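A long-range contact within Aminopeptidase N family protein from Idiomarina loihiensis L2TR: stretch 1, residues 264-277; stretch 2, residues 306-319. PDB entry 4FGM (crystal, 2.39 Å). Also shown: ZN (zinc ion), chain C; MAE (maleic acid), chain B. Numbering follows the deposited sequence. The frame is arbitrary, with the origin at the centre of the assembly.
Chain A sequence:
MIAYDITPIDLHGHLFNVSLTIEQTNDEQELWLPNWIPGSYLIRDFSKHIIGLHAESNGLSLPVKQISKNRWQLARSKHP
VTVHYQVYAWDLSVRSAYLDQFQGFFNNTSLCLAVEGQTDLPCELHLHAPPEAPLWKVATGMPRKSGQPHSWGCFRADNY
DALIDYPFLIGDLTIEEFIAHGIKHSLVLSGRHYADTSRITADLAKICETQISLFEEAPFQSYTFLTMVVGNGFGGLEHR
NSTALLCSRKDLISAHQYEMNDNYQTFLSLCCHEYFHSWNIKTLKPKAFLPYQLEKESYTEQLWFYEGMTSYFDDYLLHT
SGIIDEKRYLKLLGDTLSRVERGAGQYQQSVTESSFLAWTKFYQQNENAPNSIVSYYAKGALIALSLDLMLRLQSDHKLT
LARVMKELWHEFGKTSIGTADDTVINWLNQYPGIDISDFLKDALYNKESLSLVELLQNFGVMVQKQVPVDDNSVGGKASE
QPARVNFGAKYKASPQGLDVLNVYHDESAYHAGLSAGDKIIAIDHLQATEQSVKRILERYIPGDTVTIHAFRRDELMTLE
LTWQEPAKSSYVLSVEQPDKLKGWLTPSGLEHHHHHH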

# COMPACT_ATOMS: atom_id res chain seq x y z
N TYR A 264 4.21 -16.05 3.78
CA TYR A 264 3.11 -16.33 2.88
C TYR A 264 1.88 -15.56 3.36
O TYR A 264 1.09 -15.06 2.55
N GLN A 265 1.73 -15.46 4.67
CA GLN A 265 0.61 -14.73 5.27
C GLN A 265 0.64 -13.26 4.85
O GLN A 265 -0.39 -12.65 4.58
N THR A 266 1.84 -12.68 4.81
CA THR A 266 2.00 -11.29 4.41
C THR A 266 1.52 -11.11 2.97
O THR A 266 0.89 -10.10 2.65
N PHE A 267 1.80 -12.09 2.12
CA PHE A 267 1.38 -12.02 0.73
C PHE A 267 -0.14 -12.11 0.62
O PHE A 267 -0.77 -11.32 -0.09
N LEU A 268 -0.73 -13.07 1.33
CA LEU A 268 -2.18 -13.22 1.30
C LEU A 268 -2.86 -11.97 1.84
O LEU A 268 -3.91 -11.56 1.36
N SER A 269 -2.23 -11.36 2.84
CA SER A 269 -2.77 -10.15 3.43
C SER A 269 -2.71 -9.01 2.41
O SER A 269 -3.62 -8.19 2.32
N LEU A 270 -1.62 -8.97 1.63
CA LEU A 270 -1.45 -7.94 0.61
C LEU A 270 -2.52 -8.08 -0.48
O LEU A 270 -3.13 -7.08 -0.89
N CYS A 271 -2.73 -9.31 -0.95
CA CYS A 271 -3.72 -9.55 -2.00
C CYS A 271 -5.12 -9.20 -1.50
O CYS A 271 -5.90 -8.57 -2.20
N CYS A 272 -5.41 -9.62 -0.27
CA CYS A 272 -6.69 -9.35 0.35
C CYS A 272 -6.92 -7.84 0.45
O CYS A 272 -8.04 -7.36 0.29
N HIS A 273 -5.84 -7.12 0.71
CA HIS A 273 -5.88 -5.67 0.86
C HIS A 273 -6.21 -4.97 -0.48
O HIS A 273 -7.09 -4.11 -0.54
N GLU A 274 -5.51 -5.35 -1.54
CA GLU A 274 -5.76 -4.72 -2.84
C GLU A 274 -7.14 -5.07 -3.38
O GLU A 274 -7.84 -4.22 -3.93
N TYR A 275 -7.54 -6.33 -3.20
CA TYR A 275 -8.84 -6.82 -3.66
C TYR A 275 -9.96 -6.02 -2.99
O TYR A 275 -10.89 -5.56 -3.66
N PHE A 276 -9.86 -5.86 -1.68
CA PHE A 276 -10.86 -5.12 -0.92
C PHE A 276 -10.99 -3.70 -1.48
O PHE A 276 -12.09 -3.13 -1.55
N HIS A 277 -9.85 -3.15 -1.88
CA HIS A 277 -9.80 -1.79 -2.45
C HIS A 277 -10.69 -1.69 -3.70
O HIS A 277 -11.09 -0.58 -4.09
N TYR A 306 -10.63 4.96 3.90
CA TYR A 306 -10.23 4.23 2.71
C TYR A 306 -8.98 3.37 2.88
O TYR A 306 -8.84 2.34 2.22
N GLU A 307 -8.09 3.77 3.78
CA GLU A 307 -6.91 2.97 4.03
C GLU A 307 -7.09 2.22 5.35
O GLU A 307 -6.74 1.05 5.46
N GLY A 308 -7.68 2.91 6.34
CA GLY A 308 -7.90 2.32 7.65
C GLY A 308 -8.76 1.06 7.67
O GLY A 308 -8.31 0.03 8.18
N MSE A 309 -9.97 1.14 7.13
CA MSE A 309 -10.88 -0.01 7.09
C MSE A 309 -10.20 -1.17 6.38
O MSE A 309 -10.25 -2.32 6.83
N THR A 310 -9.57 -0.86 5.25
CA THR A 310 -8.88 -1.87 4.45
C THR A 310 -7.73 -2.51 5.24
O THR A 310 -7.47 -3.71 5.12
N SER A 311 -7.07 -1.70 6.07
CA SER A 311 -5.96 -2.21 6.87
C SER A 311 -6.44 -3.08 8.03
O SER A 311 -5.64 -3.75 8.67
N TYR A 312 -7.74 -3.05 8.30
CA TYR A 312 -8.29 -3.89 9.36
C TYR A 312 -8.79 -5.18 8.73
O TYR A 312 -8.57 -6.27 9.24
N PHE A 313 -9.45 -5.05 7.59
CA PHE A 313 -9.99 -6.22 6.91
C PHE A 313 -8.98 -7.12 6.20
O PHE A 313 -9.20 -8.33 6.14
N ASP A 314 -7.89 -6.56 5.69
CA ASP A 314 -6.92 -7.42 5.00
C ASP A 314 -6.46 -8.59 5.88
O ASP A 314 -6.28 -9.70 5.39
N ASP A 315 -6.30 -8.35 7.18
CA ASP A 315 -5.90 -9.41 8.10
C ASP A 315 -7.12 -10.16 8.65
O ASP A 315 -7.14 -11.39 8.67
N TYR A 316 -8.12 -9.41 9.09
CA TYR A 316 -9.32 -10.01 9.66
C TYR A 316 -10.01 -11.00 8.72
O TYR A 316 -10.34 -12.12 9.12
N LEU A 317 -10.21 -10.60 7.47
CA LEU A 317 -10.86 -11.48 6.49
C LEU A 317 -10.04 -12.75 6.24
O LEU A 317 -10.57 -13.76 5.77
N LEU A 318 -8.75 -12.70 6.56
CA LEU A 318 -7.87 -13.85 6.40
C LEU A 318 -8.24 -14.91 7.43
O LEU A 318 -8.12 -16.12 7.18
N HIS A 319 -8.69 -14.46 8.60
CA HIS A 319 -9.10 -15.38 9.66
C HIS A 319 -10.54 -15.80 9.42
O HIS A 319 -10.90 -16.96 9.62

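The two helices cross at 125° between their N-to-C directions, with axes 8.1 Å apart at closest approach and 720 Å² buried between the stretches. The backbones come nearest at His 273 and Asp 314, whose CA atoms lie 4.6 Å apart.

Tyr 306 (chi1 m) contributes mainly its carbonyl: its O lies 3.2 Å from His 277 CE1, near the plane of that ring. Glu 307 (m, m) starts sideways, but its carboxylate comes nearer to stretch 1 and meets the zinc ion, with OE1 2.2 Å from ZN. From stretch 1, His 273 NE2 at 2.3 Å and His 277 NE2 at 2.0 Å bind the same ZN, and maleic acid supplies O2 at 2.3 Å. Shared coordination accounts for the 3.3 Å between His 277 NE2 and Glu 307 OE1, which is not a hydrogen bond. The other carboxylate oxygen, Glu 307 OE2, lies 2.6 Å from MAE O1.

Gly 308 has no side chain, and the end of selenomethionine Met 309 leads away. Thr 310 (m) points toward stretch 1 and serves both zinc-binding histidines: its CG2 sits 3.4 Å from the His 273 ring centroid, 12° off the normal, and 3.9 Å from that of His 277, 9° off. These are CH-pi contacts over the ring faces. Its OG1 donates to Tyr 306 O at 2.8 Å. Ser 311 points away, its OG donating to Glu 307 O at 2.9 Å.

Phe 313 (m) points toward stretch 1, where it meets Phe 276 (t). Their planes differ by 23°, but a centroid separation of 5.3 Å reflects rings slid apart with little overlap; Phe 313 CB instead lies over one face of the Phe 276 ring, 4.3 Å from its centroid and 15° off the normal.

Asp 314 (p) also points in. Its OD2 accepts a hydrogen bond from His 273 ND1 at 2.7 Å, with an N-H...acceptor angle of 159°, so the imidazole is held at ND1 while NE2 faces the metal. Asp 315 (m) begins sideways, yet its OD1 reaches Ser 269 OG (t), which donates at 2.7 Å.

Leu 317 (m, t) places CB 3.9 Å from Cys 272 SG and CD1 4.1 Å from Phe 276 CD1. Leu 318, with chi1 at -122° between wells, is a knob in the hole formed by Gln 265, Leu 268, Ser 269 and Cys 272; its CD1 lies 4.0 Å from Cys 272 CB and its CD2 3.9 Å from Ser 269 CB.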

# COMPACT_ATOMS: atom_id res chain seq x y z
CB TYR A 264 2.83 -17.83 2.83
CG TYR A 264 1.65 -18.22 1.97
CD1 TYR A 264 1.41 -17.59 0.74
CD2 TYR A 264 0.77 -19.24 2.36
CE1 TYR A 264 0.34 -17.97 -0.07
CE2 TYR A 264 -0.30 -19.63 1.57
CZ TYR A 264 -0.52 -18.99 0.35
OH TYR A 264 -1.57 -19.36 -0.45
CB GLN A 265 0.67 -14.86 6.80
CG GLN A 265 -0.19 -13.87 7.58
CD GLN A 265 0.65 -12.83 8.30
OE1 GLN A 265 0.81 -11.70 7.82
NE2 GLN A 265 1.20 -13.21 9.44
CB THR A 266 3.47 -10.86 4.53
OG1 THR A 266 3.84 -10.81 5.91
CG2 THR A 266 3.68 -9.48 3.93
CB PHE A 267 2.00 -13.16 -0.09
CG PHE A 267 1.54 -13.20 -1.52
CD1 PHE A 267 1.92 -12.21 -2.41
CD2 PHE A 267 0.69 -14.22 -1.96
CE1 PHE A 267 1.47 -12.23 -3.74
CE2 PHE A 267 0.23 -14.25 -3.27
CZ PHE A 267 0.62 -13.25 -4.17
CB LEU A 268 -2.61 -14.44 2.11
CG LEU A 268 -2.20 -15.78 1.48
CD1 LEU A 268 -2.73 -16.93 2.31
CD2 LEU A 268 -2.73 -15.85 0.07
CB SER A 269 -1.98 -9.80 4.69
OG SER A 269 -2.55 -8.68 5.33
CB LEU A 270 -0.06 -8.03 -0.03
CG LEU A 270 0.24 -7.07 -1.19
CD1 LEU A 270 0.10 -5.62 -0.76
CD2 LEU A 270 1.65 -7.33 -1.68
CB CYS A 271 -3.71 -11.02 -2.43
SG CYS A 271 -2.16 -11.57 -3.14
CB CYS A 272 -6.72 -9.98 1.75
SG CYS A 272 -8.27 -9.80 2.62
CB HIS A 273 -4.52 -5.18 1.38
CG HIS A 273 -4.46 -3.71 1.65
ND1 HIS A 273 -4.60 -3.19 2.92
CD2 HIS A 273 -4.28 -2.65 0.83
CE1 HIS A 273 -4.51 -1.87 2.87
NE2 HIS A 273 -4.31 -1.52 1.61
CB GLU A 274 -4.68 -5.13 -3.83
CG GLU A 274 -3.24 -4.83 -3.39
CD GLU A 274 -3.05 -3.42 -2.87
OE1 GLU A 274 -3.79 -2.51 -3.30
OE2 GLU A 274 -2.15 -3.20 -2.03
CB TYR A 275 -8.98 -8.31 -3.32
CG TYR A 275 -10.07 -9.03 -4.10
CD1 TYR A 275 -9.92 -9.29 -5.46
CD2 TYR A 275 -11.22 -9.51 -3.45
CE1 TYR A 275 -10.89 -10.00 -6.16
CE2 TYR A 275 -12.19 -10.22 -4.15
CZ TYR A 275 -12.02 -10.47 -5.50
OH TYR A 275 -12.95 -11.20 -6.18
CB PHE A 276 -10.45 -5.02 0.55
CG PHE A 276 -11.54 -4.56 1.47
CD1 PHE A 276 -12.54 -5.45 1.87
CD2 PHE A 276 -11.61 -3.24 1.90
CE1 PHE A 276 -13.58 -5.03 2.70
CE2 PHE A 276 -12.64 -2.81 2.73
CZ PHE A 276 -13.63 -3.71 3.13
CB HIS A 277 -8.36 -1.40 -2.81
CG HIS A 277 -7.63 -0.69 -1.71
ND1 HIS A 277 -8.20 0.32 -0.96
CD2 HIS A 277 -6.35 -0.80 -1.28
CE1 HIS A 277 -7.31 0.81 -0.12
NE2 HIS A 277 -6.18 0.15 -0.30
CB TYR A 306 -10.11 5.21 1.54
CG TYR A 306 -11.48 5.63 1.09
CD1 TYR A 306 -12.34 4.71 0.49
CD2 TYR A 306 -11.97 6.90 1.37
CE1 TYR A 306 -13.66 5.04 0.20
CE2 TYR A 306 -13.29 7.25 1.08
CZ TYR A 306 -14.13 6.30 0.50
OH TYR A 306 -15.45 6.60 0.25
CB GLU A 307 -5.65 3.83 4.07
CG GLU A 307 -5.17 4.32 2.70
CD GLU A 307 -4.97 3.18 1.71
OE1 GLU A 307 -5.01 2.01 2.13
OE2 GLU A 307 -4.77 3.46 0.51
CB MSE A 309 -12.18 0.33 6.36
CG MSE A 309 -12.96 1.54 6.90
SE MSE A 309 -13.52 1.42 8.77
CE MSE A 309 -12.34 2.75 9.51
CB THR A 310 -8.30 -1.25 3.17
OG1 THR A 310 -9.31 -0.44 2.55
CG2 THR A 310 -7.85 -2.35 2.20
CB SER A 311 -5.11 -1.06 7.40
OG SER A 311 -4.38 -0.47 6.34
CB TYR A 312 -9.46 -3.18 10.05
CG TYR A 312 -10.35 -4.10 10.86
CD1 TYR A 312 -9.90 -4.69 12.04
CD2 TYR A 312 -11.65 -4.39 10.44
CE1 TYR A 312 -10.72 -5.53 12.79
CE2 TYR A 312 -12.48 -5.23 11.18
CZ TYR A 312 -12.01 -5.79 12.36
OH TYR A 312 -12.83 -6.61 13.10
CB PHE A 313 -11.12 -5.79 5.95
CG PHE A 313 -12.42 -5.52 6.65
CD1 PHE A 313 -13.13 -6.55 7.26
CD2 PHE A 313 -12.94 -4.23 6.72
CE1 PHE A 313 -14.33 -6.30 7.94
CE2 PHE A 313 -14.13 -3.96 7.41
CZ PHE A 313 -14.83 -5.00 8.01
CB ASP A 314 -5.69 -6.63 4.48
CG ASP A 314 -5.03 -5.75 5.54
OD1 ASP A 314 -5.13 -6.06 6.75
OD2 ASP A 314 -4.38 -4.76 5.15
CB ASP A 315 -5.10 -8.84 9.27
CG ASP A 315 -3.76 -8.27 8.85
OD1 ASP A 315 -3.09 -8.90 8.01
OD2 ASP A 315 -3.37 -7.20 9.36
CB TYR A 316 -10.30 -8.91 10.08
CG TYR A 316 -11.55 -9.43 10.75
CD1 TYR A 316 -11.46 -10.21 11.91
CD2 TYR A 316 -12.81 -9.17 10.21
CE1 TYR A 316 -12.61 -10.72 12.51
CE2 TYR A 316 -13.96 -9.68 10.81
CZ TYR A 316 -13.86 -10.46 11.95
OH TYR A 316 -15.00 -10.97 12.53
CB LEU A 317 -11.09 -10.74 5.17
CG LEU A 317 -12.10 -9.59 5.26
CD1 LEU A 317 -12.36 -9.04 3.87
CD2 LEU A 317 -13.41 -10.11 5.89
CB LEU A 318 -6.41 -13.41 6.57
CG LEU A 318 -5.44 -13.65 5.40
CD1 LEU A 318 -6.01 -13.15 4.08
CD2 LEU A 318 -4.15 -12.93 5.71
CB HIS A 319 -9.02 -14.70 11.03
CG HIS A 319 -9.71 -15.46 12.12
ND1 HIS A 319 -9.27 -16.69 12.56
CD2 HIS A 319 -10.83 -15.18 12.83
CE1 HIS A 319 -10.10 -17.15 13.49
NE2 HIS A 319 -11.05 -16.25 13.67
ZN ZN C . -4.44 0.51 0.63
C1 MAE B . -2.14 1.12 -0.59
O1 MAE B . -2.54 2.20 -0.02
O2 MAE B . -3.00 0.37 -1.11
C2 MAE B . -0.68 0.87 -0.64
C3 MAE B . 0.29 1.44 -1.34
C4 MAE B . 0.15 2.54 -2.29
O3 MAE B . -0.91 3.08 -2.63
O4 MAE B . 1.24 2.95 -2.75